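PDB 4G59: M152 protein from Murid herpesvirus 1, which probably helps the virus evade immunity by binding RAE-1 family ligands of the activating receptor NKG2D and keeping host class I molecules from the cell surface. Local coordinates for residues G195-M201 with V233-L239; N184-S190 with W258-Y264; I175-D179 with Q204-A208; E33-H37 with R49-S53. One frame throughout, in Å; residues are numbered along the deposited sequence.

How the interactions relate
From the N terminus, interaction 4 comes first, closing a short loop of the strand 34-40 and 48-50 hairpin in the eight-stranded sheet before the other three begin. Interaction 3 then joins the end of helix 161-178 to the loop 204-208, which leads from one four-stranded sheet to the other. Interaction 2 opens next, packs those two sheets on each other through 184-190 and 258-264, and encloses interaction 1, which pairs 195-201 with 233-239 within one of them. Interaction 3 crosses both, its second segment falling between their halves. Backbone bonds of S187 and Y189 to T200 and S198 connect interactions 1 and 2; W258 NE1 to D179 OD1 connects 2 with 3. Interaction 4 touches none of them.

Interaction 1: residues G195-M201 with V233-L239; sequences GYVSCTM and VEAWLDL
Y196-M201 and V233-D238 run antiparallel, their axes 4.6 Å apart at an angle of 159°, and reciprocal backbone bonds join V197 with L237, C199 with A235 and M201 with V233. Just outside the strand, L239 N donates to G195 O at 2.9 Å. The face bearing Y196, S198, T200, E234, W236 and D238 carries the polar and aromatic contacts. S198 CB sits over the six-membered ring of W236, 3.4 Å from its centroid and 7° off the ring normal, a CH-pi contact. Beside it, Y196 CB lies at the edge of the same indole, 4.1 Å from W236 CE3. The D238 carboxylate approaches the edge of the Y196 ring, its plane turned 78° from that ring, with D238 CG 3.8 Å from Y196 CE1. E234 has CG anti to its backbone N and an extended chain, which brings OE1 alongside T200; T200 OG1 donates at 2.7 Å to E234 OE1, which accepts through its lone pair anti to OE2. E234 OE2 has Y222 as partner, whose hydroxyl also bonds W236 NE1. On the other face M201 CE meets V233 CG2 at 4.1 Å, and this side packs on F250, I252 and I211 of the facing sheet. These neighbouring strands of a four-stranded sheet form part of one half of a beta sandwich, consistent with the immunoglobulin-like domain of an MHC class I-like chain. The apolar face belongs to its core, whereas the other presents Y196, W236 and D238 to another protein chain, where D238 OD2 forms a salt bridge with a basic side chain as well as with R240.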
loop_
_atom_site.group_PDB
_atom_site.type_symbol
_atom_site.label_atom_id
_atom_site.label_comp_id
_atom_site.label_asym_id
_atom_site.label_seq_id
_atom_site.Cartn_x
_atom_site.Cartn_y
_atom_site.Cartn_z
ATOM N N GLY B 195 -20.524 2.031 14.010
ATOM C CA GLY B 195 -20.049 3.341 14.450
ATOM C C GLY B 195 -18.931 3.956 13.613
ATOM O O GLY B 195 -18.286 4.932 14.025
ATOM N N TYR B 196 -18.701 3.396 12.426
ATOM C CA TYR B 196 -17.686 3.930 11.519
ATOM C C TYR B 196 -18.240 5.022 10.602
ATOM O O TYR B 196 -19.399 4.971 10.187
ATOM C CB TYR B 196 -17.109 2.823 10.637
ATOM C CG TYR B 196 -16.438 1.710 11.387
ATOM C CD1 TYR B 196 -16.122 1.844 12.735
ATOM C CD2 TYR B 196 -16.129 0.520 10.750
ATOM C CE1 TYR B 196 -15.497 0.808 13.439
ATOM C CE2 TYR B 196 -15.517 -0.525 11.432
ATOM C CZ TYR B 196 -15.198 -0.377 12.775
ATOM O OH TYR B 196 -14.587 -1.410 13.456
ATOM N N VAL B 197 -17.396 5.997 10.270
ATOM C CA VAL B 197 -17.697 6.958 9.219
ATOM C C VAL B 197 -16.528 6.954 8.237
ATOM O O VAL B 197 -15.366 7.022 8.647
ATOM C CB VAL B 197 -17.863 8.374 9.784
ATOM C CG1 VAL B 197 -18.168 9.371 8.658
ATOM C CG2 VAL B 197 -18.975 8.402 10.823
ATOM N N SER B 198 -16.825 6.858 6.947
ATOM C CA SER B 198 -15.788 6.980 5.922
ATOM C C SER B 198 -15.939 8.326 5.234
ATOM O O SER B 198 -17.068 8.840 5.108
ATOM C CB SER B 198 -15.903 5.875 4.866
ATOM O OG SER B 198 -17.150 5.925 4.188
ATOM N N CYS B 199 -14.817 8.911 4.812
ATOM C CA CYS B 199 -14.862 10.092 3.936
ATOM C C CYS B 199 -14.113 9.777 2.652
ATOM O O CYS B 199 -12.984 9.262 2.701
ATOM C CB CYS B 199 -14.218 11.298 4.623
ATOM S SG CYS B 199 -14.219 12.838 3.637
ATOM N N THR B 200 -14.715 10.102 1.509
ATOM C CA THR B 200 -14.087 9.785 0.213
ATOM C C THR B 200 -13.988 10.985 -0.731
ATOM O O THR B 200 -14.967 11.732 -0.892
ATOM C CB THR B 200 -14.854 8.668 -0.500
ATOM O OG1 THR B 200 -14.985 7.549 0.381
ATOM C CG2 THR B 200 -14.111 8.207 -1.749
ATOM N N MET B 201 -12.813 11.172 -1.331
ATOM C CA MET B 201 -12.643 12.106 -2.440
ATOM C C MET B 201 -12.190 11.372 -3.714
ATOM O O MET B 201 -11.115 10.747 -3.739
ATOM C CB MET B 201 -11.637 13.197 -2.120
ATOM C CG MET B 201 -11.593 14.226 -3.236
ATOM S SD MET B 201 -10.533 15.627 -2.858
ATOM C CE MET B 201 -8.919 14.935 -3.220
ATOM N N VAL B 233 -9.110 9.135 -2.660
ATOM C CA VAL B 233 -8.546 9.383 -1.326
ATOM C C VAL B 233 -9.645 9.002 -0.361
ATOM O O VAL B 233 -10.785 9.423 -0.529
ATOM C CB VAL B 233 -8.186 10.866 -1.115
ATOM C CG1 VAL B 233 -7.626 11.092 0.305
ATOM C CG2 VAL B 233 -7.203 11.320 -2.180
ATOM N N GLU B 234 -9.326 8.188 0.640
ATOM C CA GLU B 234 -10.378 7.666 1.500
ATOM C C GLU B 234 -9.863 7.572 2.912
ATOM O O GLU B 234 -8.688 7.283 3.113
ATOM C CB GLU B 234 -10.838 6.292 1.005
ATOM C CG GLU B 234 -12.072 5.727 1.727
ATOM C CD GLU B 234 -12.850 4.742 0.862
ATOM O OE1 GLU B 234 -13.857 5.146 0.230
ATOM O OE2 GLU B 234 -12.449 3.565 0.798
ATOM N N ALA B 235 -10.732 7.827 3.892
ATOM C CA ALA B 235 -10.332 7.765 5.310
ATOM C C ALA B 235 -11.457 7.218 6.156
ATOM O O ALA B 235 -12.630 7.392 5.815
ATOM C CB ALA B 235 -9.897 9.145 5.845
ATOM N N TRP B 236 -11.099 6.593 7.273
ATOM C CA TRP B 236 -12.071 5.992 8.170
ATOM C C TRP B 236 -11.954 6.516 9.596
ATOM O O TRP B 236 -10.849 6.588 10.157
ATOM C CB TRP B 236 -11.884 4.481 8.179
ATOM C CG TRP B 236 -12.312 3.855 6.898
ATOM C CD1 TRP B 236 -11.537 3.606 5.805
ATOM C CD2 TRP B 236 -13.629 3.395 6.575
ATOM N NE1 TRP B 236 -12.294 3.012 4.816
ATOM C CE2 TRP B 236 -13.584 2.875 5.262
ATOM C CE3 TRP B 236 -14.842 3.378 7.259
ATOM C CZ2 TRP B 236 -14.720 2.342 4.622
ATOM C CZ3 TRP B 236 -15.970 2.841 6.625
ATOM C CH2 TRP B 236 -15.899 2.334 5.325
ATOM N N LEU B 237 -13.105 6.868 10.167
ATOM C CA LEU B 237 -13.208 7.332 11.548
ATOM C C LEU B 237 -14.047 6.324 12.338
ATOM O O LEU B 237 -15.053 5.775 11.837
ATOM C CB LEU B 237 -13.870 8.728 11.597
ATOM C CG LEU B 237 -14.409 9.260 12.935
ATOM C CD1 LEU B 237 -13.267 9.625 13.870
ATOM C CD2 LEU B 237 -15.346 10.455 12.767
ATOM N N ASP B 238 -13.627 6.088 13.568
ATOM C CA ASP B 238 -14.398 5.281 14.472
ATOM C C ASP B 238 -14.962 6.266 15.459
ATOM O O ASP B 238 -14.233 6.871 16.219
ATOM C CB ASP B 238 -13.498 4.284 15.193
ATOM C CG ASP B 238 -14.272 3.296 16.030
ATOM O OD1 ASP B 238 -15.461 3.524 16.282
ATOM O OD2 ASP B 238 -13.690 2.283 16.436
ATOM N N LEU B 239 -16.271 6.427 15.453
ATOM C CA LEU B 239 -16.896 7.292 16.410
ATOM C C LEU B 239 -16.552 6.595 17.701
ATOM O O LEU B 239 -16.342 5.392 17.724
ATOM C CB LEU B 239 -18.405 7.344 16.208
ATOM C CG LEU B 239 -18.906 7.986 14.918
ATOM C CD1 LEU B 239 -20.397 7.873 14.815
ATOM C CD2 LEU B 239 -18.481 9.426 14.827
#

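Interaction 2: residues N184-S190 with W258-Y264; sequences NEYSLYS and WYATVKY
Y264 carries CG anti to its carbonyl carbon (chi1 -64°), and S190 holds OG in the same relation to its own backbone; the two hydroxyls thereby come to 2.6 Å, S190 OG to Y264 OH. This is a short hydrogen bond in which either group could be the donor. L188 then meets the ring of Y264 from the facing strand: its CD1 stands 3.6 Å from the centroid of that ring and only 8° off the normal, a CH-pi contact centred on the face. L188 CB is 3.5 Å from Y264 OH, so the leucine lies over one face of the ring, with CB beside the hydroxyl. Farther along, L188 slides past V262 in the opposite direction, L188 CG being 4.0 Å from V262 CG1. The other branch, V262 CG2, meets Y186 CD1 at 4.1 Å. Beyond it the phenol oxygen of Y186, which is bonded to P181 O, rests 3.8 Å from CH2 of W258. N184, whose OD1 is bonded to T203 OG1, brings ND2 to 3.9 Å from W258 CZ2, its amide inclined to the indole. The strand axes come no closer than 7.8 Å and diverge by 33°, with no backbone bond between them, as expected for two sheets packed face on face in a beta sandwich. The chemistry implies a mainly apolar interface joined across by side chains, in which one hydroxyl pair satisfies polar atoms at the Y264 end.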
loop_
_atom_site.group_PDB
_atom_site.type_symbol
_atom_site.label_atom_id
_atom_site.label_comp_id
_atom_site.label_asym_id
_atom_site.label_seq_id
_atom_site.Cartn_x
_atom_site.Cartn_y
_atom_site.Cartn_z
ATOM N N ASN B 184 -13.727 17.747 -8.065
ATOM C CA ASN B 184 -13.629 16.470 -7.394
ATOM C C ASN B 184 -14.977 16.089 -6.782
ATOM O O ASN B 184 -15.833 16.951 -6.578
ATOM C CB ASN B 184 -12.555 16.564 -6.313
ATOM C CG ASN B 184 -11.169 16.960 -6.869
ATOM O OD1 ASN B 184 -10.847 16.697 -8.026
ATOM N ND2 ASN B 184 -10.344 17.571 -6.004
ATOM N N GLU B 185 -15.178 14.807 -6.486
ATOM C CA GLU B 185 -16.428 14.394 -5.829
ATOM C C GLU B 185 -16.162 13.966 -4.386
ATOM O O GLU B 185 -15.269 13.150 -4.123
ATOM C CB GLU B 185 -17.112 13.249 -6.589
ATOM C CG GLU B 185 -18.267 12.550 -5.840
ATOM C CD GLU B 185 -18.695 11.235 -6.507
ATOM O OE1 GLU B 185 -19.208 11.261 -7.650
ATOM O OE2 GLU B 185 -18.514 10.170 -5.879
ATOM N N TYR B 186 -16.948 14.512 -3.462
ATOM C CA TYR B 186 -16.783 14.230 -2.047
ATOM C C TYR B 186 -17.996 13.471 -1.528
ATOM O O TYR B 186 -19.113 13.710 -1.978
ATOM C CB TYR B 186 -16.645 15.532 -1.291
ATOM C CG TYR B 186 -15.583 16.455 -1.838
ATOM C CD1 TYR B 186 -14.306 16.454 -1.309
ATOM C CD2 TYR B 186 -15.858 17.338 -2.870
ATOM C CE1 TYR B 186 -13.314 17.304 -1.805
ATOM C CE2 TYR B 186 -14.875 18.186 -3.372
ATOM C CZ TYR B 186 -13.607 18.169 -2.815
ATOM O OH TYR B 186 -12.610 18.989 -3.283
ATOM N N SER B 187 -17.780 12.537 -0.602
ATOM C CA SER B 187 -18.902 11.782 -0.020
ATOM C C SER B 187 -18.600 11.290 1.399
ATOM O O SER B 187 -17.437 11.142 1.780
ATOM C CB SER B 187 -19.318 10.619 -0.931
ATOM O OG SER B 187 -18.300 9.659 -1.102
ATOM N N LEU B 188 -19.645 11.081 2.186
ATOM C CA LEU B 188 -19.496 10.521 3.517
ATOM C C LEU B 188 -20.394 9.300 3.631
ATOM O O LEU B 188 -21.452 9.250 3.003
ATOM C CB LEU B 188 -19.926 11.539 4.574
ATOM C CG LEU B 188 -19.115 12.800 4.797
ATOM C CD1 LEU B 188 -19.899 13.713 5.730
ATOM C CD2 LEU B 188 -17.736 12.474 5.371
ATOM N N TYR B 189 -19.991 8.328 4.439
ATOM C CA TYR B 189 -20.888 7.230 4.783
ATOM C C TYR B 189 -20.856 7.000 6.277
ATOM O O TYR B 189 -19.778 6.999 6.898
ATOM C CB TYR B 189 -20.471 5.932 4.107
ATOM C CG TYR B 189 -21.471 4.817 4.348
ATOM C CD1 TYR B 189 -22.642 4.748 3.602
ATOM C CD2 TYR B 189 -21.257 3.838 5.302
ATOM C CE1 TYR B 189 -23.565 3.745 3.795
ATOM C CE2 TYR B 189 -22.191 2.816 5.507
ATOM C CZ TYR B 189 -23.338 2.784 4.744
ATOM O OH TYR B 189 -24.278 1.797 4.918
ATOM N N SER B 190 -22.028 6.789 6.858
ATOM C CA SER B 190 -22.104 6.421 8.267
ATOM C C SER B 190 -22.659 5.029 8.385
ATOM O O SER B 190 -23.731 4.733 7.866
ATOM C CB SER B 190 -22.976 7.393 9.039
ATOM O OG SER B 190 -22.373 8.658 9.062
ATOM N N TRP B 258 -4.975 24.697 -1.546
ATOM C CA TRP B 258 -6.355 24.689 -1.119
ATOM C C TRP B 258 -6.617 23.543 -0.140
ATOM O O TRP B 258 -5.869 22.563 -0.120
ATOM C CB TRP B 258 -7.268 24.585 -2.334
ATOM C CG TRP B 258 -7.147 23.299 -3.108
ATOM C CD1 TRP B 258 -6.396 23.081 -4.233
ATOM C CD2 TRP B 258 -7.830 22.061 -2.832
ATOM N NE1 TRP B 258 -6.573 21.787 -4.665
ATOM C CE2 TRP B 258 -7.449 21.143 -3.829
ATOM C CE3 TRP B 258 -8.731 21.650 -1.841
ATOM C CZ2 TRP B 258 -7.931 19.826 -3.858
ATOM C CZ3 TRP B 258 -9.212 20.341 -1.870
ATOM C CH2 TRP B 258 -8.813 19.447 -2.873
ATOM N N TYR B 259 -7.659 23.670 0.687
ATOM C CA TYR B 259 -8.132 22.538 1.472
ATOM C C TYR B 259 -9.638 22.583 1.572
ATOM O O TYR B 259 -10.233 23.660 1.466
ATOM C CB TYR B 259 -7.477 22.480 2.852
ATOM C CG TYR B 259 -7.807 23.617 3.785
ATOM C CD1 TYR B 259 -8.862 23.522 4.687
ATOM C CD2 TYR B 259 -7.040 24.777 3.793
ATOM C CE1 TYR B 259 -9.151 24.558 5.563
ATOM C CE2 TYR B 259 -7.326 25.818 4.662
ATOM C CZ TYR B 259 -8.381 25.703 5.541
ATOM O OH TYR B 259 -8.656 26.742 6.397
ATOM N N ALA B 260 -10.259 21.417 1.759
ATOM C CA ALA B 260 -11.709 21.342 1.875
ATOM C C ALA B 260 -12.095 20.676 3.184
ATOM O O ALA B 260 -11.448 19.723 3.627
ATOM C CB ALA B 260 -12.298 20.577 0.710
ATOM N N THR B 261 -13.151 21.177 3.814
ATOM C CA THR B 261 -13.673 20.510 4.997
ATOM C C THR B 261 -14.910 19.761 4.534
ATOM O O THR B 261 -15.689 20.282 3.707
ATOM C CB THR B 261 -14.035 21.502 6.115
ATOM O OG1 THR B 261 -14.996 22.431 5.612
ATOM C CG2 THR B 261 -12.819 22.281 6.551
ATOM N N VAL B 262 -15.075 18.535 5.035
ATOM C CA VAL B 262 -16.237 17.738 4.678
ATOM C C VAL B 262 -16.831 17.271 5.985
ATOM O O VAL B 262 -16.122 16.694 6.814
ATOM C CB VAL B 262 -15.874 16.506 3.834
ATOM C CG1 VAL B 262 -17.120 15.928 3.205
ATOM C CG2 VAL B 262 -14.846 16.841 2.761
ATOM N N LYS B 263 -18.125 17.522 6.174
ATOM C CA LYS B 263 -18.785 17.149 7.420
ATOM C C LYS B 263 -20.283 17.154 7.241
ATOM O O LYS B 263 -20.762 17.513 6.169
ATOM C CB LYS B 263 -18.409 18.131 8.514
ATOM C CG LYS B 263 -18.937 19.503 8.257
ATOM C CD LYS B 263 -18.760 20.344 9.493
ATOM C CE LYS B 263 -19.509 21.652 9.325
ATOM N NZ LYS B 263 -20.992 21.508 9.131
ATOM N N TYR B 264 -21.026 16.741 8.266
ATOM C CA TYR B 264 -22.490 16.789 8.213
ATOM C C TYR B 264 -23.027 18.105 8.820
ATOM O O TYR B 264 -22.471 18.619 9.802
ATOM C CB TYR B 264 -23.095 15.611 8.988
ATOM C CG TYR B 264 -22.816 14.215 8.462
ATOM C CD1 TYR B 264 -21.984 13.349 9.163
ATOM C CD2 TYR B 264 -23.429 13.744 7.301
ATOM C CE1 TYR B 264 -21.739 12.054 8.706
ATOM C CE2 TYR B 264 -23.194 12.451 6.829
ATOM C CZ TYR B 264 -22.346 11.609 7.540
ATOM O OH TYR B 264 -22.113 10.321 7.081
#

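Interaction 3: residues I175-D179 with Q204-A208; sequences IVAMD and QVPLA
I175, M178 and V205 form the tight part of the contact, with I175 CG2 3.9 Å from V205 CG1 and M178 CE bent back to 3.7 Å from V205 CG2. The CG2 methyl of I175 also reaches L207, 3.8 Å from L207 CD2, while its other branch ends at P206, with I175 CD1 4.0 Å from P206 CG. V205 has CG1 anti to its backbone N (chi1 174°), which turns that methyl to the helix end and lets D179 CB pack on it as well. L207 CD1 lies against the carboxylate of D179, 3.7 Å from D179 CG, the two side chains crossing at about a right angle. D179 OD2 pairs with R14 and T256, and OD1 accepts W258 NE1. The loose side is the exposed side chain of Q204, next to M178, which is itself only partly exposed. No hydrogen bond crosses between the segments. Within the loop, P206 centres an inverse gamma turn, in which L207 N donates to V205 O at 2.8 Å. The contact thus sets the C-terminal end of helix 161-178 on the connection between strands 196-203 and 210-213, with S45 and F59 also packing on P206, consistent with a junction between platform helix and beta sandwich in an MHC class I-like fold.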
loop_
_atom_site.group_PDB
_atom_site.type_symbol
_atom_site.label_atom_id
_atom_site.label_comp_id
_atom_site.label_asym_id
_atom_site.label_seq_id
_atom_site.Cartn_x
_atom_site.Cartn_y
_atom_site.Cartn_z
ATOM N N ILE B 175 -0.954 18.876 -14.451
ATOM C CA ILE B 175 -1.561 18.536 -13.159
ATOM C C ILE B 175 -2.021 19.777 -12.395
ATOM O O ILE B 175 -3.173 19.849 -11.927
ATOM C CB ILE B 175 -0.575 17.804 -12.277
ATOM C CG1 ILE B 175 -0.252 16.417 -12.849
ATOM C CG2 ILE B 175 -1.109 17.695 -10.860
ATOM C CD1 ILE B 175 1.015 15.754 -12.139
ATOM N N VAL B 176 -1.104 20.734 -12.249
ATOM C CA VAL B 176 -1.410 22.043 -11.683
ATOM C C VAL B 176 -2.600 22.662 -12.413
ATOM O O VAL B 176 -3.514 23.173 -11.777
ATOM C CB VAL B 176 -0.173 22.956 -11.756
ATOM C CG1 VAL B 176 -0.561 24.425 -11.759
ATOM C CG2 VAL B 176 0.735 22.662 -10.599
ATOM N N ALA B 177 -2.602 22.558 -13.747
ATOM C CA ALA B 177 -3.657 23.140 -14.600
ATOM C C ALA B 177 -5.035 22.524 -14.421
ATOM O O ALA B 177 -6.039 23.200 -14.642
ATOM C CB ALA B 177 -3.262 23.080 -16.114
ATOM N N MET B 178 -5.095 21.238 -14.079
ATOM C CA MET B 178 -6.398 20.562 -14.015
ATOM C C MET B 178 -6.932 20.636 -12.615
ATOM O O MET B 178 -8.098 20.339 -12.379
ATOM C CB MET B 178 -6.297 19.084 -14.384
ATOM C CG MET B 178 -5.783 18.776 -15.758
ATOM S SD MET B 178 -6.058 17.041 -16.159
ATOM C CE MET B 178 -5.699 16.243 -14.601
ATOM N N ASP B 179 -6.060 21.008 -11.685
ATOM C CA ASP B 179 -6.380 20.928 -10.267
ATOM C C ASP B 179 -7.422 21.958 -9.851
ATOM O O ASP B 179 -7.146 23.150 -9.726
ATOM C CB ASP B 179 -5.108 21.073 -9.420
ATOM C CG ASP B 179 -5.398 21.350 -7.962
ATOM O OD1 ASP B 179 -6.315 20.729 -7.388
ATOM O OD2 ASP B 179 -4.686 22.194 -7.394
ATOM N N GLN B 204 -9.297 13.174 -10.521
ATOM C CA GLN B 204 -8.477 12.748 -11.661
ATOM C C GLN B 204 -7.152 13.504 -11.704
ATOM O O GLN B 204 -6.486 13.583 -12.744
ATOM C CB GLN B 204 -9.234 12.991 -12.959
ATOM C CG GLN B 204 -10.510 12.147 -13.119
ATOM C CD GLN B 204 -11.267 12.482 -14.406
ATOM O OE1 GLN B 204 -10.739 13.161 -15.292
ATOM N NE2 GLN B 204 -12.504 12.013 -14.508
ATOM N N VAL B 205 -6.792 14.073 -10.562
ATOM C CA VAL B 205 -5.634 14.935 -10.447
ATOM C C VAL B 205 -4.696 14.351 -9.398
ATOM O O VAL B 205 -4.973 14.425 -8.203
ATOM C CB VAL B 205 -6.063 16.340 -10.045
ATOM C CG1 VAL B 205 -4.843 17.232 -9.771
ATOM C CG2 VAL B 205 -6.926 16.933 -11.139
ATOM N N PRO B 206 -3.582 13.759 -9.851
ATOM C CA PRO B 206 -2.704 12.999 -8.952
ATOM C C PRO B 206 -1.825 13.850 -8.039
ATOM O O PRO B 206 -0.596 13.894 -8.217
ATOM C CB PRO B 206 -1.816 12.200 -9.920
ATOM C CG PRO B 206 -1.805 13.047 -11.228
ATOM C CD PRO B 206 -3.202 13.620 -11.279
ATOM N N LEU B 207 -2.417 14.471 -7.032
ATOM C CA LEU B 207 -1.606 15.202 -6.053
ATOM C C LEU B 207 -1.453 14.418 -4.753
ATOM O O LEU B 207 -2.258 13.521 -4.449
ATOM C CB LEU B 207 -2.195 16.591 -5.782
ATOM C CG LEU B 207 -2.113 17.557 -6.959
ATOM C CD1 LEU B 207 -3.084 18.728 -6.810
ATOM C CD2 LEU B 207 -0.652 18.046 -7.107
ATOM N N ALA B 208 -0.413 14.741 -3.986
ATOM C CA ALA B 208 -0.230 14.089 -2.687
ATOM C C ALA B 208 -1.155 14.692 -1.642
ATOM O O ALA B 208 -0.724 15.434 -0.776
ATOM C CB ALA B 208 1.210 14.154 -2.228
#

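Interaction 4: residues E33-H37 with R49-S53; sequences EMFRH and RIEAS
H37 O receives I50 N in a 2.7 Å hydrogen bond that is nearly straight, 165° at the hydrogen. The same oxygen is approached by R49 CA at 3.2 Å, a CA-H...O contact. The reciprocal bond, H37 N to I50 O at 2.9 Å, is more bent at 138°, and R36 CA adds its own contact to that carbonyl. Together they define an antiparallel hydrogen-bonded pair, H37 with I50. Beyond it the pairing stops: A52 has turned into helical backbone angles, and F35 O meets A52 CA at 3.0 Å rather than accepting a bond from its N. The side chains of H37 and I50 share one face and cross at a slant, H37 CD2 4.2 Å from I50 CD1. The imidazole is held by bonds at both nitrogens, to S27 and E78, and stacks on F74. R36 has CG anti to its backbone N (chi1 -173°), which lays its aliphatic stem beside E51, R36 CG 3.8 Å from E51 OE1. Its charged end makes no contact there; instead R49 NH1 forms a 2.9 Å salt bridge with E51 OE2, the carboxylate oxygen lying in the guanidinium plane. K57 is a second partner of that oxygen. D46 also pairs with R49, and the two acids beside R49 probably offset the nearness of R36. The arrangement is that of a beta hairpin, strands 34-40 and 48-50, toward one side of an eight-stranded antiparallel sheet whose H37 face meets helix 68-89, consistent with the platform of an MHC class I-like fold.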
loop_
_atom_site.group_PDB
_atom_site.type_symbol
_atom_site.label_atom_id
_atom_site.label_comp_id
_atom_site.label_asym_id
_atom_site.label_seq_id
_atom_site.Cartn_x
_atom_site.Cartn_y
_atom_site.Cartn_z
ATOM N N GLU B 33 9.997 -12.171 -12.414
ATOM C CA GLU B 33 9.369 -11.341 -13.445
ATOM C C GLU B 33 8.092 -10.638 -12.973
ATOM O O GLU B 33 7.153 -10.429 -13.756
ATOM C CB GLU B 33 9.117 -12.155 -14.714
ATOM C CG GLU B 33 10.399 -12.662 -15.344
ATOM C CD GLU B 33 10.163 -13.467 -16.594
ATOM O OE1 GLU B 33 9.001 -13.604 -17.025
ATOM O OE2 GLU B 33 11.158 -13.961 -17.156
ATOM N N MET B 34 8.075 -10.274 -11.690
ATOM C CA MET B 34 6.943 -9.566 -11.105
ATOM C C MET B 34 7.415 -8.272 -10.452
ATOM O O MET B 34 7.904 -8.270 -9.315
ATOM C CB MET B 34 6.195 -10.449 -10.107
ATOM C CG MET B 34 5.625 -11.701 -10.722
ATOM S SD MET B 34 4.054 -11.460 -11.563
ATOM C CE MET B 34 3.016 -11.257 -10.121
ATOM N N PHE B 35 7.265 -7.175 -11.191
ATOM C CA PHE B 35 7.701 -5.867 -10.731
ATOM C C PHE B 35 6.542 -4.866 -10.730
ATOM O O PHE B 35 5.652 -4.907 -11.590
ATOM C CB PHE B 35 8.838 -5.319 -11.622
ATOM C CG PHE B 35 10.108 -6.139 -11.584
ATOM C CD1 PHE B 35 11.209 -5.698 -10.863
ATOM C CD2 PHE B 35 10.205 -7.343 -12.281
ATOM C CE1 PHE B 35 12.385 -6.456 -10.826
ATOM C CE2 PHE B 35 11.385 -8.109 -12.254
ATOM C CZ PHE B 35 12.466 -7.670 -11.531
ATOM N N ARG B 36 6.543 -3.971 -9.750
ATOM C CA ARG B 36 5.672 -2.818 -9.830
ATOM C C ARG B 36 6.601 -1.628 -10.010
ATOM O O ARG B 36 7.465 -1.377 -9.164
ATOM C CB ARG B 36 4.817 -2.665 -8.574
ATOM C CG ARG B 36 3.740 -1.551 -8.671
ATOM C CD ARG B 36 3.283 -1.090 -7.287
ATOM N NE ARG B 36 4.425 -0.529 -6.576
ATOM C CZ ARG B 36 4.580 -0.553 -5.258
ATOM N NH1 ARG B 36 3.642 -1.109 -4.499
ATOM N NH2 ARG B 36 5.678 -0.022 -4.700
ATOM N N HIS B 37 6.456 -0.925 -11.129
ATOM C CA HIS B 37 7.217 0.302 -11.361
ATOM C C HIS B 37 6.290 1.525 -11.249
ATOM O O HIS B 37 5.100 1.458 -11.588
ATOM C CB HIS B 37 7.881 0.283 -12.750
ATOM C CG HIS B 37 8.768 -0.904 -12.999
ATOM N ND1 HIS B 37 9.988 -1.075 -12.372
ATOM C CD2 HIS B 37 8.631 -1.953 -13.848
ATOM C CE1 HIS B 37 10.554 -2.184 -12.816
ATOM N NE2 HIS B 37 9.750 -2.738 -13.707
ATOM N N ARG B 49 2.414 4.267 -13.459
ATOM C CA ARG B 49 2.574 3.043 -12.690
ATOM C C ARG B 49 2.319 1.806 -13.527
ATOM O O ARG B 49 1.355 1.735 -14.315
ATOM C CB ARG B 49 1.682 3.022 -11.436
ATOM C CG ARG B 49 1.974 1.822 -10.514
ATOM C CD ARG B 49 0.828 1.524 -9.551
ATOM N NE ARG B 49 0.623 2.535 -8.504
ATOM C CZ ARG B 49 -0.407 2.532 -7.646
ATOM N NH1 ARG B 49 -1.348 1.581 -7.710
ATOM N NH2 ARG B 49 -0.509 3.492 -6.723
ATOM N N ILE B 50 3.194 0.827 -13.345
ATOM C CA ILE B 50 2.999 -0.489 -13.920
ATOM C C ILE B 50 2.830 -1.452 -12.768
ATOM O O ILE B 50 3.781 -1.659 -11.993
ATOM C CB ILE B 50 4.223 -0.958 -14.724
ATOM C CG1 ILE B 50 4.707 0.145 -15.667
ATOM C CG2 ILE B 50 3.886 -2.237 -15.483
ATOM C CD1 ILE B 50 5.903 -0.229 -16.504
ATOM N N GLU B 51 1.640 -2.043 -12.658
ATOM C CA GLU B 51 1.394 -3.069 -11.647
ATOM C C GLU B 51 2.138 -4.354 -11.994
ATOM O O GLU B 51 2.469 -4.591 -13.158
ATOM C CB GLU B 51 -0.096 -3.367 -11.550
ATOM C CG GLU B 51 -0.952 -2.155 -11.203
ATOM C CD GLU B 51 -0.811 -1.715 -9.764
ATOM O OE1 GLU B 51 0.057 -2.263 -9.043
ATOM O OE2 GLU B 51 -1.576 -0.825 -9.350
ATOM N N ALA B 52 2.400 -5.188 -10.991
ATOM C CA ALA B 52 3.079 -6.456 -11.233
ATOM C C ALA B 52 2.246 -7.329 -12.159
ATOM O O ALA B 52 2.783 -8.153 -12.881
ATOM C CB ALA B 52 3.372 -7.165 -9.931
ATOM N N SER B 53 0.931 -7.133 -12.143
ATOM C CA SER B 53 0.030 -7.824 -13.061
ATOM C C SER B 53 0.265 -7.465 -14.534
ATOM O O SER B 53 -0.330 -8.073 -15.420
ATOM C CB SER B 53 -1.415 -7.481 -12.709
ATOM O OG SER B 53 -1.687 -6.129 -13.033
#